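Local coordinates for beta-1,4-mannanase (Cryptopygus antarcticus, PDB 4OOU), which hydrolyses internal beta-1,4-mannosidic linkages in mannans, galactomannans and glucomannans, releasing mainly mannobiose and mannotriose from short oligomers, at residues P293-W299 against Y329-Y335; I273-Y277 against V303-P307; W243-T247 against N289-P293; L339-F343 against Q356-M360; G76-A80 against Q123-L127. Numbering follows the deposited sequence.

In the fold
All five contacts belong to one TIM-barrel chain of glycosyl hydrolase family 5. Contact 5 comes first along the sequence and joins barrel strands 79-86 and 126-133. Contacts 2 and 3 use the long loop between strands 277-281 and 308-313, as does contact 1. Contact 1 shares P293 with contact 3, their centres about 12 Å apart, and meets contact 2 through R298 and K306. Contact 4 comes last, joining strand 337-340 to helix 353-361, and touches contact 5 through M360 and G77, centres about 12 Å apart. Contacts 3 and 5 are farthest apart, about 26 Å between centres. Contacts 3 and 4 carry substrate-binding tryptophans, W243 and W341; contact 5 lies where barrel strands start.

Contact 1. Residues P293-W299 against Y329-Y335; sequences PFKVNRW and YAYNNGY
In this TIM barrel, the loop before strand 308-313 packs against the end of helix 323-332 and the turn leading to strand 337-340. Y335 OH lies 2.5 Å from P293 O and 3.4 Å from V296 O, two weak hydrogen-bond options for one proton. F294 (chi1 m) and Y329 (chi1 t) form an offset edge-to-face pair, the F294 edge toward the Y329 face, centroids 5.7 Å apart and planes at 64°. The chain turns at K295, and V296 N bonds back to P293 O at 3.3 Å. V296 is extended, and its O accepts Y329 OH at 2.7 Å. CA atoms pair N297 with N333 at 5.4 Å and R298 with G334 at 5.2 Å. R298 N donates to N333 O, just past the helix, at 3.1 Å and 176°. R298 sets CB over the Y335 ring face, 3.8 Å from the centroid, while its guanidinium bonds to K306 O and S28 O. W299 NE1 lies 3.7 Å from G334 CA, where phi is positive and a CB would clash.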
# COMPACT_ATOMS: atom_id res chain seq x y z
N PRO A 293 1.32 9.63 -13.60
CA PRO A 293 2.48 8.77 -13.80
C PRO A 293 2.73 8.22 -15.21
O PRO A 293 3.89 8.14 -15.62
CB PRO A 293 2.21 7.61 -12.84
CG PRO A 293 1.54 8.27 -11.72
CD PRO A 293 0.64 9.32 -12.34
N PHE A 294 1.65 7.84 -15.93
CA PHE A 294 1.77 7.31 -17.28
C PHE A 294 1.85 8.45 -18.29
O PHE A 294 2.05 8.20 -19.47
CB PHE A 294 0.64 6.33 -17.65
CG PHE A 294 0.69 5.03 -16.89
CD1 PHE A 294 1.67 4.10 -17.17
CD2 PHE A 294 -0.23 4.75 -15.87
CE1 PHE A 294 1.74 2.91 -16.44
CE2 PHE A 294 -0.16 3.56 -15.14
CZ PHE A 294 0.83 2.63 -15.42
N LYS A 295 1.76 9.69 -17.81
CA LYS A 295 2.08 10.86 -18.64
C LYS A 295 3.56 11.23 -18.59
O LYS A 295 4.03 11.97 -19.43
CB LYS A 295 1.24 12.08 -18.24
CG LYS A 295 -0.12 12.13 -18.91
CD LYS A 295 0.03 12.50 -20.39
CE LYS A 295 -1.21 13.17 -20.98
NZ LYS A 295 -1.38 14.55 -20.46
N VAL A 296 4.30 10.67 -17.65
CA VAL A 296 5.51 11.32 -17.21
C VAL A 296 6.60 10.29 -16.80
O VAL A 296 6.46 9.11 -17.07
CB VAL A 296 5.07 12.30 -16.10
CG1 VAL A 296 5.36 11.77 -14.70
CG2 VAL A 296 5.67 13.68 -16.32
N ASN A 297 7.70 10.75 -16.22
CA ASN A 297 8.78 9.90 -15.68
C ASN A 297 8.61 9.73 -14.19
O ASN A 297 8.17 10.65 -13.53
CB ASN A 297 10.10 10.68 -15.76
CG ASN A 297 10.98 10.26 -16.89
OD1 ASN A 297 10.66 9.35 -17.66
ND2 ASN A 297 12.12 10.92 -16.99
N ARG A 298 9.10 8.64 -13.61
CA ARG A 298 9.26 8.65 -12.15
C ARG A 298 10.25 9.74 -11.71
O ARG A 298 10.18 10.26 -10.60
CB ARG A 298 9.80 7.34 -11.61
CG ARG A 298 11.31 7.37 -11.51
CD ARG A 298 11.84 6.53 -10.40
NE ARG A 298 11.85 7.23 -9.16
CZ ARG A 298 12.40 6.69 -8.08
NH1 ARG A 298 12.95 5.51 -8.18
NH2 ARG A 298 12.39 7.32 -6.91
N TRP A 299 11.21 10.04 -12.56
CA TRP A 299 12.30 10.94 -12.22
C TRP A 299 11.74 12.34 -12.14
O TRP A 299 12.16 13.15 -11.30
CB TRP A 299 13.37 10.84 -13.29
CG TRP A 299 13.78 9.39 -13.58
CD1 TRP A 299 13.54 8.68 -14.72
CD2 TRP A 299 14.45 8.49 -12.69
NE1 TRP A 299 14.03 7.42 -14.61
CE2 TRP A 299 14.61 7.27 -13.37
CE3 TRP A 299 14.95 8.60 -11.39
CZ2 TRP A 299 15.22 6.17 -12.80
CZ3 TRP A 299 15.58 7.49 -10.82
CH2 TRP A 299 15.71 6.29 -11.52
N TYR A 329 5.34 0.52 -19.71
CA TYR A 329 5.63 1.93 -19.54
C TYR A 329 6.23 2.14 -18.16
O TYR A 329 7.26 2.76 -18.02
CB TYR A 329 4.37 2.80 -19.72
CG TYR A 329 4.63 4.30 -19.63
CD1 TYR A 329 4.90 4.92 -18.42
CD2 TYR A 329 4.60 5.11 -20.78
CE1 TYR A 329 5.13 6.30 -18.34
CE2 TYR A 329 4.83 6.48 -20.71
CZ TYR A 329 5.10 7.07 -19.49
OH TYR A 329 5.34 8.44 -19.43
N ALA A 330 5.58 1.60 -17.15
CA ALA A 330 6.04 1.72 -15.78
C ALA A 330 7.45 1.14 -15.58
O ALA A 330 8.30 1.76 -14.92
CB ALA A 330 5.05 1.04 -14.86
N TYR A 331 7.72 -0.01 -16.18
CA TYR A 331 9.03 -0.65 -16.10
C TYR A 331 10.13 0.15 -16.81
O TYR A 331 11.30 0.19 -16.36
CB TYR A 331 8.93 -2.06 -16.70
CG TYR A 331 10.18 -2.90 -16.56
CD1 TYR A 331 10.31 -3.82 -15.54
CD2 TYR A 331 11.22 -2.78 -17.46
CE1 TYR A 331 11.47 -4.60 -15.42
CE2 TYR A 331 12.37 -3.54 -17.37
CZ TYR A 331 12.51 -4.46 -16.34
OH TYR A 331 13.66 -5.24 -16.26
N ASN A 332 9.75 0.78 -17.93
CA ASN A 332 10.74 1.48 -18.77
C ASN A 332 11.00 2.92 -18.40
O ASN A 332 11.99 3.48 -18.84
CB ASN A 332 10.39 1.40 -20.25
CG ASN A 332 10.59 0.01 -20.83
OD1 ASN A 332 9.85 -0.40 -21.70
ND2 ASN A 332 11.60 -0.71 -20.33
N ASN A 333 10.12 3.52 -17.61
CA ASN A 333 10.24 4.94 -17.31
C ASN A 333 10.48 5.17 -15.85
O ASN A 333 10.01 6.14 -15.26
CB ASN A 333 9.01 5.68 -17.82
CG ASN A 333 8.97 5.74 -19.33
OD1 ASN A 333 8.14 5.10 -19.97
ND2 ASN A 333 9.89 6.48 -19.90
N GLY A 334 11.25 4.26 -15.27
CA GLY A 334 11.83 4.47 -13.95
C GLY A 334 11.00 4.03 -12.75
O GLY A 334 11.47 4.14 -11.62
N TYR A 335 9.80 3.53 -12.94
CA TYR A 335 9.02 3.20 -11.75
C TYR A 335 9.47 1.88 -11.14
O TYR A 335 10.01 1.01 -11.83
CB TYR A 335 7.53 3.21 -12.02
CG TYR A 335 7.04 4.54 -12.50
CD1 TYR A 335 6.61 5.50 -11.59
CD2 TYR A 335 7.02 4.85 -13.85
CE1 TYR A 335 6.18 6.74 -12.03
CE2 TYR A 335 6.57 6.07 -14.30
CZ TYR A 335 6.15 7.01 -13.39
OH TYR A 335 5.70 8.22 -13.84

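Contact 2. Residues I273-Y277 against V303-P307; sequences IINFY and VNDKP
A lysine lies across a tyrosine ring and ends between a backbone carbonyl and the carboxylate of D260. K306 (chi1 m, chi2 and chi3 t, chi4 m) places CD over one face of Y277, 3.8 Å from the ring centroid, a CH-pi contact. Its NZ donates to I274 O at 2.9 Å and also forms a salt bridge with D260. V303 sits over the opposite face of Y277. The Y277 side chain (chi1 m, chi2 -74°) reaches D305, with Y277 OH donating to D305 OD2 at 3.0 Å. Both segments are loops that enter neighbouring parallel strands of the TIM barrel, 277-281 and 308-313. The pairing starts here: Y277 N donates to P307 O at 3.0 Å, and the CA atoms of F276 and P307 are 4.9 Å apart. V303 to K306 make a tight turn, with K306 N bonded to V303 O at 3.2 Å. K306 and P307 are then extended. F276 (chi1 p) packs CB on P307 CB at 3.8 Å, and its ring meets F30 edge-to-face.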
# COMPACT_ATOMS: atom_id res chain seq x y z
N ILE A 273 8.79 6.64 9.43
CA ILE A 273 8.88 7.07 8.03
C ILE A 273 8.26 6.07 7.07
O ILE A 273 7.92 4.96 7.46
CB ILE A 273 10.32 7.41 7.60
CG1 ILE A 273 11.28 6.21 7.72
CG2 ILE A 273 10.81 8.61 8.39
CD1 ILE A 273 12.62 6.39 7.00
N ILE A 274 8.02 6.50 5.85
CA ILE A 274 7.73 5.54 4.81
C ILE A 274 9.03 5.25 4.11
O ILE A 274 9.89 6.10 4.04
CB ILE A 274 6.62 5.95 3.82
CG1 ILE A 274 6.86 7.29 3.17
CG2 ILE A 274 5.30 5.99 4.53
CD1 ILE A 274 5.72 7.67 2.24
N ASN A 275 9.17 4.03 3.63
CA ASN A 275 10.38 3.60 2.97
C ASN A 275 10.29 3.68 1.46
O ASN A 275 11.33 3.68 0.80
CB ASN A 275 10.68 2.19 3.42
CG ASN A 275 10.81 2.13 4.91
OD1 ASN A 275 9.99 1.55 5.62
ND2 ASN A 275 11.83 2.82 5.41
N PHE A 276 9.05 3.75 0.95
CA PHE A 276 8.76 3.91 -0.46
C PHE A 276 7.44 4.67 -0.68
O PHE A 276 6.46 4.48 0.04
CB PHE A 276 8.81 2.57 -1.23
CG PHE A 276 7.67 1.59 -0.98
CD1 PHE A 276 6.45 1.72 -1.63
CD2 PHE A 276 7.86 0.48 -0.19
CE1 PHE A 276 5.42 0.80 -1.43
CE2 PHE A 276 6.84 -0.45 0.00
CZ PHE A 276 5.62 -0.28 -0.62
N TYR A 277 7.46 5.58 -1.65
CA TYR A 277 6.28 6.33 -2.04
C TYR A 277 5.39 5.46 -2.92
O TYR A 277 5.78 4.38 -3.40
CB TYR A 277 6.71 7.55 -2.82
CG TYR A 277 7.60 8.51 -2.04
CD1 TYR A 277 7.10 9.34 -1.04
CD2 TYR A 277 8.94 8.65 -2.36
CE1 TYR A 277 7.92 10.22 -0.35
CE2 TYR A 277 9.76 9.54 -1.69
CZ TYR A 277 9.25 10.31 -0.68
OH TYR A 277 10.11 11.19 -0.04
N VAL A 303 11.98 12.35 -6.67
CA VAL A 303 11.67 11.65 -5.42
C VAL A 303 12.55 10.37 -5.26
O VAL A 303 12.16 9.37 -4.66
CB VAL A 303 10.15 11.42 -5.41
CG1 VAL A 303 9.76 10.07 -6.00
CG2 VAL A 303 9.60 11.66 -4.05
N ASN A 304 13.78 10.50 -5.74
CA ASN A 304 14.67 9.41 -6.02
C ASN A 304 15.37 8.90 -4.77
O ASN A 304 16.02 7.87 -4.84
CB ASN A 304 15.72 9.84 -7.07
CG ASN A 304 15.12 10.58 -8.30
OD1 ASN A 304 13.89 10.64 -8.54
ND2 ASN A 304 16.01 11.13 -9.07
N ASP A 305 15.24 9.62 -3.64
CA ASP A 305 15.60 9.13 -2.29
C ASP A 305 14.93 7.77 -1.93
O ASP A 305 15.48 6.96 -1.16
CB ASP A 305 15.28 10.20 -1.18
CG ASP A 305 13.96 10.97 -1.43
OD1 ASP A 305 13.79 11.41 -2.59
OD2 ASP A 305 13.10 11.14 -0.52
N LYS A 306 13.72 7.56 -2.47
CA LYS A 306 12.93 6.34 -2.15
C LYS A 306 12.38 5.78 -3.43
O LYS A 306 12.15 6.53 -4.37
CB LYS A 306 11.75 6.66 -1.24
CG LYS A 306 12.10 7.30 0.11
CD LYS A 306 10.84 7.56 0.91
CE LYS A 306 11.08 8.46 2.10
NZ LYS A 306 11.99 7.79 3.09
N PRO A 307 12.13 4.46 -3.46
CA PRO A 307 11.40 3.83 -4.56
C PRO A 307 10.01 4.43 -4.67
O PRO A 307 9.50 4.95 -3.69
CB PRO A 307 11.31 2.37 -4.15
CG PRO A 307 12.28 2.18 -3.04
CD PRO A 307 12.37 3.51 -2.37

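Contact 3. Residues W243-T247 against N289-P293; sequences WSELT and NQNAP
This is a small, buried, mostly polar contact between two loops, centred on the carboxylate of E245. Segment 243-247 follows strand 238-241. Segment 289-293 lies in the long loop after strand 277-281. The nearest CA atoms are those of E245 and A292, 6.0 Å apart. N289 to A292 form a type I beta turn, with a weak bond of 3.4 Å from A292 N to N289 O. E245 (chi1 p, chi2 m) points toward this turn. Its OE2 accepts N289 ND2 at 2.8 Å; N289 is in the m rotamer. A water donates to E245 OE2 at 2.6 Å and accepts from N291 N at 2.8 Å, so the carboxylate reaches both a side chain and the backbone of the turn. Both loops follow strands of the TIM barrel, whose substrate cleft lies at the C-terminal ends of the strands. W243 binds substrate, and the N289 side chain lies about 4 Å from that of H284, another substrate-binding residue. E245 OE1 takes a weak bond of 3.2 Å from S244 OG. Around the polar group, E245 CG is 3.6 Å from N291 O, and OE1 lies 3.5 Å from A292 CB and 3.8 Å from P293 CD.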
# COMPACT_ATOMS: atom_id res chain seq x y z
N TRP A 243 -4.00 8.79 -3.36
CA TRP A 243 -4.99 8.65 -4.43
C TRP A 243 -4.51 9.14 -5.78
O TRP A 243 -5.04 8.72 -6.78
CB TRP A 243 -6.33 9.28 -4.02
CG TRP A 243 -6.87 10.43 -4.75
CD1 TRP A 243 -7.95 10.43 -5.62
CD2 TRP A 243 -6.51 11.80 -4.58
NE1 TRP A 243 -8.24 11.72 -6.01
CE2 TRP A 243 -7.38 12.58 -5.39
CE3 TRP A 243 -5.54 12.45 -3.82
CZ2 TRP A 243 -7.29 13.96 -5.47
CZ3 TRP A 243 -5.44 13.84 -3.91
CH2 TRP A 243 -6.32 14.58 -4.74
N SER A 244 -3.47 9.98 -5.78
CA SER A 244 -3.01 10.71 -6.97
C SER A 244 -1.58 11.13 -6.79
O SER A 244 -1.10 11.21 -5.66
CB SER A 244 -3.80 12.01 -7.06
OG SER A 244 -3.58 12.63 -8.29
N GLU A 245 -0.92 11.44 -7.89
CA GLU A 245 0.41 12.08 -7.88
C GLU A 245 0.52 13.36 -7.01
O GLU A 245 1.58 13.61 -6.41
CB GLU A 245 0.82 12.40 -9.33
CG GLU A 245 0.01 13.50 -10.02
CD GLU A 245 -1.27 13.06 -10.71
OE1 GLU A 245 -1.64 11.86 -10.73
OE2 GLU A 245 -1.95 13.97 -11.24
N LEU A 246 -0.60 14.12 -6.94
CA LEU A 246 -0.71 15.48 -6.34
C LEU A 246 -0.13 15.71 -4.96
O LEU A 246 0.09 16.87 -4.52
CB LEU A 246 -2.19 15.87 -6.24
CG LEU A 246 -2.94 16.53 -7.41
CD1 LEU A 246 -2.20 16.60 -8.73
CD2 LEU A 246 -4.28 15.83 -7.62
N THR A 247 0.11 14.62 -4.26
CA THR A 247 0.39 14.69 -2.86
C THR A 247 1.66 13.91 -2.51
O THR A 247 2.02 13.78 -1.34
CB THR A 247 -0.86 14.22 -2.12
OG1 THR A 247 -0.82 14.67 -0.78
CG2 THR A 247 -0.98 12.77 -2.13
N ASN A 289 -4.62 12.93 -15.60
CA ASN A 289 -4.09 14.20 -15.10
C ASN A 289 -2.82 14.65 -15.87
O ASN A 289 -2.12 13.85 -16.45
CB ASN A 289 -3.77 14.10 -13.60
CG ASN A 289 -5.00 13.90 -12.73
OD1 ASN A 289 -6.16 13.97 -13.18
ND2 ASN A 289 -4.75 13.65 -11.47
N GLN A 290 -2.54 15.96 -15.88
CA GLN A 290 -1.40 16.53 -16.61
C GLN A 290 -0.08 15.79 -16.40
O GLN A 290 0.61 15.40 -17.36
CB GLN A 290 -1.19 18.00 -16.18
CG GLN A 290 -1.45 19.00 -17.27
CD GLN A 290 -0.62 18.67 -18.49
OE1 GLN A 290 0.60 18.81 -18.47
NE2 GLN A 290 -1.28 18.17 -19.56
N ASN A 291 0.28 15.63 -15.14
CA ASN A 291 1.58 15.09 -14.78
C ASN A 291 1.39 13.81 -13.98
O ASN A 291 2.10 13.56 -13.01
CB ASN A 291 2.37 16.13 -14.02
CG ASN A 291 2.39 17.48 -14.74
OD1 ASN A 291 2.76 17.55 -15.92
ND2 ASN A 291 1.98 18.54 -14.03
N ALA A 292 0.41 13.02 -14.41
CA ALA A 292 0.13 11.73 -13.82
C ALA A 292 1.19 10.75 -14.29
O ALA A 292 1.93 11.01 -15.23
CB ALA A 292 -1.27 11.27 -14.17
N PRO A 293 1.32 9.63 -13.60
CA PRO A 293 2.48 8.77 -13.80
C PRO A 293 2.73 8.22 -15.21
O PRO A 293 3.89 8.14 -15.62
CB PRO A 293 2.21 7.61 -12.84
CG PRO A 293 1.54 8.27 -11.72
CD PRO A 293 0.64 9.32 -12.34
O HOH W 1 -1.01 15.91 -12.70

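Contact 4. Residues L339-F343 against Q356-M360; sequences LTWQF and QMYGM
The amide of Q356 bonds to the chain at both of its ends. Q356 OE1 accepts T340 OG1 at a very short 2.4 Å, and Q356 NE2 donates to Q342 O at 2.9 Å with an angle of 160°. NE2 also makes a weak bond to T352 O. Q356 is extended (chi1 m, chi2 t, chi3 83°) and points toward segment 339-343, as T340 (chi1 p) points toward the helix. Their CA atoms, 6.6 Å apart, are the closest pair. Residues 339-342, leaving barrel strand 337-340, are extended, and F343 turns into helical phi/psi; 356-360 is helical, within helix 353-361. A cis peptide joins W341 to Q342. A cis bond after this tryptophan, at the end of the last strand of the TIM barrel, is a known feature of family 5 active sites. W341 binds substrate, points away from the helix and lies about 3 Å from E312, the probable nucleophile, between side chains. F343 (chi1 -138°) packs farther out. Its ring edge faces Q356 and M357, with F343 CD1 4.0 Å from Q356 OE1 and F343 CZ 3.9 Å from M357 CG. M360 CE is 4.5 Å from F343 CE1. W68 meets the F343 ring edge-to-face.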
# COMPACT_ATOMS: atom_id res chain seq x y z
N LEU A 339 0.74 -2.01 -10.20
CA LEU A 339 -0.26 -2.92 -9.61
C LEU A 339 -1.64 -2.55 -10.08
O LEU A 339 -2.07 -1.42 -9.87
CB LEU A 339 -0.22 -2.81 -8.08
CG LEU A 339 0.58 -3.78 -7.20
CD1 LEU A 339 1.88 -4.19 -7.82
CD2 LEU A 339 0.83 -3.15 -5.86
N THR A 340 -2.34 -3.50 -10.68
CA THR A 340 -3.65 -3.24 -11.27
C THR A 340 -4.70 -3.24 -10.19
O THR A 340 -4.46 -3.74 -9.09
CB THR A 340 -4.03 -4.28 -12.36
OG1 THR A 340 -3.83 -5.62 -11.85
CG2 THR A 340 -3.17 -4.08 -13.61
N TRP A 341 -5.84 -2.66 -10.51
CA TRP A 341 -6.99 -2.68 -9.64
C TRP A 341 -8.19 -3.28 -10.41
O TRP A 341 -8.49 -2.80 -11.48
CB TRP A 341 -7.33 -1.25 -9.18
CG TRP A 341 -8.47 -1.25 -8.21
CD1 TRP A 341 -9.78 -1.23 -8.53
CD2 TRP A 341 -8.40 -1.36 -6.78
NE1 TRP A 341 -10.55 -1.33 -7.39
CE2 TRP A 341 -9.72 -1.40 -6.30
CE3 TRP A 341 -7.35 -1.41 -5.87
CZ2 TRP A 341 -10.01 -1.48 -4.95
CZ3 TRP A 341 -7.64 -1.50 -4.52
CH2 TRP A 341 -8.96 -1.53 -4.07
N GLN A 342 -8.85 -4.35 -9.92
CA GLN A 342 -8.37 -5.23 -8.82
C GLN A 342 -8.88 -6.62 -9.16
O GLN A 342 -9.79 -6.77 -9.99
CB GLN A 342 -8.95 -4.81 -7.48
CG GLN A 342 -10.44 -5.09 -7.37
CD GLN A 342 -11.11 -4.54 -6.12
OE1 GLN A 342 -12.26 -4.07 -6.18
NE2 GLN A 342 -10.43 -4.62 -4.99
N PHE A 343 -8.33 -7.63 -8.51
CA PHE A 343 -8.51 -9.00 -9.01
C PHE A 343 -9.93 -9.51 -8.86
O PHE A 343 -10.46 -10.18 -9.76
CB PHE A 343 -7.52 -9.96 -8.36
CG PHE A 343 -6.92 -10.92 -9.32
CD1 PHE A 343 -6.18 -10.46 -10.40
CD2 PHE A 343 -7.11 -12.30 -9.18
CE1 PHE A 343 -5.62 -11.35 -11.31
CE2 PHE A 343 -6.55 -13.20 -10.08
CZ PHE A 343 -5.82 -12.72 -11.15
N GLN A 356 -5.95 -8.39 -16.43
CA GLN A 356 -4.90 -8.26 -15.41
C GLN A 356 -3.83 -9.36 -15.50
O GLN A 356 -2.65 -9.05 -15.33
CB GLN A 356 -5.47 -8.22 -14.01
CG GLN A 356 -6.11 -6.89 -13.73
CD GLN A 356 -6.68 -6.83 -12.36
OE1 GLN A 356 -5.96 -6.56 -11.38
NE2 GLN A 356 -7.98 -7.09 -12.26
N MET A 357 -4.22 -10.60 -15.82
CA MET A 357 -3.21 -11.67 -16.04
C MET A 357 -2.42 -11.43 -17.33
O MET A 357 -1.20 -11.62 -17.37
CB MET A 357 -3.83 -13.06 -16.03
CG MET A 357 -4.30 -13.55 -14.67
SD MET A 357 -4.75 -15.30 -14.68
CE MET A 357 -6.50 -15.24 -14.97
N TYR A 358 -3.13 -11.00 -18.37
CA TYR A 358 -2.50 -10.67 -19.64
C TYR A 358 -1.42 -9.65 -19.35
O TYR A 358 -0.26 -9.86 -19.70
CB TYR A 358 -3.53 -10.14 -20.66
CG TYR A 358 -3.03 -9.92 -22.09
CD1 TYR A 358 -2.16 -10.82 -22.70
CD2 TYR A 358 -3.46 -8.83 -22.85
CE1 TYR A 358 -1.71 -10.60 -24.00
CE2 TYR A 358 -3.03 -8.61 -24.14
CZ TYR A 358 -2.14 -9.50 -24.72
OH TYR A 358 -1.71 -9.30 -26.03
N GLY A 359 -1.80 -8.57 -18.69
CA GLY A 359 -0.88 -7.52 -18.31
C GLY A 359 0.40 -8.03 -17.66
O GLY A 359 1.49 -7.70 -18.12
N MET A 360 0.29 -8.85 -16.62
CA MET A 360 1.52 -9.31 -15.94
C MET A 360 2.45 -10.08 -16.89
O MET A 360 3.68 -10.00 -16.76
CB MET A 360 1.19 -10.15 -14.70
CG MET A 360 0.83 -9.33 -13.47
SD MET A 360 0.19 -10.27 -12.09
CE MET A 360 -1.40 -10.73 -12.76

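Contact 5. Residues G76-A80 against Q123-L127; sequences GGNTA and QNVFL
Two neighbouring parallel strands of the TIM barrel begin side by side here. Strand 79-86, helix 109-122 and strand 126-133 make a beta-alpha-beta crossover. The touching parts run 32° apart, from CA 77 to 80 and from CA 124 to 127. N124 has positive phi and is the C-prime residue of the Schellman motif that ends helix 109-122. G76 plays the same part after helix 58-74. N124 OD1 bonds to I381 N. V125 is extended (chi1 t) and sets CG1 4.4 Å from A80 CB; its CA is 4.7 Å from that of N78. F126 pairs with T79, CA atoms 4.5 Å apart. F126 N donates to N78 O at 3.0 Å, and F126 O accepts A80 N at 2.7 Å. The F126 side chain (chi1 m) shares a sheet face with T79, its CB 3.7 Å from T79 OG1. That hydroxyl donates to N78 OD1 at 3.0 Å, and N78 OD1 also accepts S40 N from strand 35-43. L127 pairs with A80 on the other face, CA atoms 5.0 Å apart, with L127 CD2 3.7 Å from A80 CB. CA-H...O contacts join T79 CA to F126 O at 3.2 Å and L127 CA to A80 O at 3.3 Å. The two backbone bonds at F126 set the parallel register, and A80 with V125 and L127 supplies the apolar contact.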
# COMPACT_ATOMS: atom_id res chain seq x y z
N GLY A 76 3.53 -14.66 -14.32
CA GLY A 76 4.83 -14.01 -14.14
C GLY A 76 4.83 -12.74 -13.29
O GLY A 76 5.78 -11.95 -13.37
N GLY A 77 3.77 -12.53 -12.52
CA GLY A 77 3.69 -11.40 -11.56
C GLY A 77 4.38 -11.79 -10.24
O GLY A 77 4.74 -12.95 -10.04
N ASN A 78 4.58 -10.82 -9.36
CA ASN A 78 5.36 -11.10 -8.14
C ASN A 78 4.90 -10.41 -6.88
O ASN A 78 5.62 -10.39 -5.91
CB ASN A 78 6.83 -10.77 -8.39
CG ASN A 78 7.09 -9.28 -8.44
OD1 ASN A 78 6.17 -8.47 -8.32
ND2 ASN A 78 8.34 -8.92 -8.62
N THR A 79 3.70 -9.83 -6.90
CA THR A 79 3.23 -9.03 -5.79
C THR A 79 1.71 -8.98 -5.78
O THR A 79 1.08 -8.88 -6.81
CB THR A 79 3.80 -7.59 -5.89
OG1 THR A 79 5.21 -7.62 -5.65
CG2 THR A 79 3.16 -6.64 -4.88
N ALA A 80 1.15 -9.04 -4.58
CA ALA A 80 -0.27 -8.78 -4.35
C ALA A 80 -0.45 -7.80 -3.19
O ALA A 80 0.13 -7.98 -2.13
CB ALA A 80 -0.99 -10.08 -4.06
N GLN A 123 4.61 -19.67 -3.75
CA GLN A 123 4.33 -19.27 -5.12
C GLN A 123 5.23 -18.13 -5.59
O GLN A 123 5.04 -17.57 -6.67
CB GLN A 123 2.90 -18.81 -5.20
CG GLN A 123 1.88 -19.84 -4.75
CD GLN A 123 1.94 -21.11 -5.59
OE1 GLN A 123 1.77 -22.21 -5.08
NE2 GLN A 123 2.21 -20.96 -6.87
N ASN A 124 6.23 -17.80 -4.76
CA ASN A 124 7.10 -16.69 -5.04
C ASN A 124 6.33 -15.40 -5.34
O ASN A 124 6.52 -14.74 -6.38
CB ASN A 124 8.09 -17.05 -6.14
CG ASN A 124 9.13 -18.08 -5.67
OD1 ASN A 124 9.67 -18.02 -4.54
ND2 ASN A 124 9.41 -19.03 -6.54
N VAL A 125 5.46 -15.07 -4.39
CA VAL A 125 4.75 -13.80 -4.39
C VAL A 125 4.85 -13.02 -3.07
O VAL A 125 4.64 -13.52 -1.99
CB VAL A 125 3.26 -13.98 -4.70
CG1 VAL A 125 2.51 -12.69 -4.49
CG2 VAL A 125 3.10 -14.47 -6.12
N PHE A 126 5.10 -11.75 -3.23
CA PHE A 126 5.17 -10.81 -2.19
C PHE A 126 3.81 -10.24 -1.87
O PHE A 126 2.98 -9.95 -2.78
CB PHE A 126 6.06 -9.66 -2.68
CG PHE A 126 7.54 -9.95 -2.60
CD1 PHE A 126 8.16 -10.16 -1.35
CD2 PHE A 126 8.31 -9.95 -3.75
CE1 PHE A 126 9.53 -10.38 -1.27
CE2 PHE A 126 9.67 -10.19 -3.69
CZ PHE A 126 10.30 -10.41 -2.45
N LEU A 127 3.60 -9.99 -0.58
CA LEU A 127 2.39 -9.35 -0.15
C LEU A 127 2.66 -7.94 0.35
O LEU A 127 3.66 -7.67 0.98
CB LEU A 127 1.74 -10.17 0.95
CG LEU A 127 1.07 -11.46 0.50
CD1 LEU A 127 0.06 -11.92 1.55
CD2 LEU A 127 0.37 -11.29 -0.85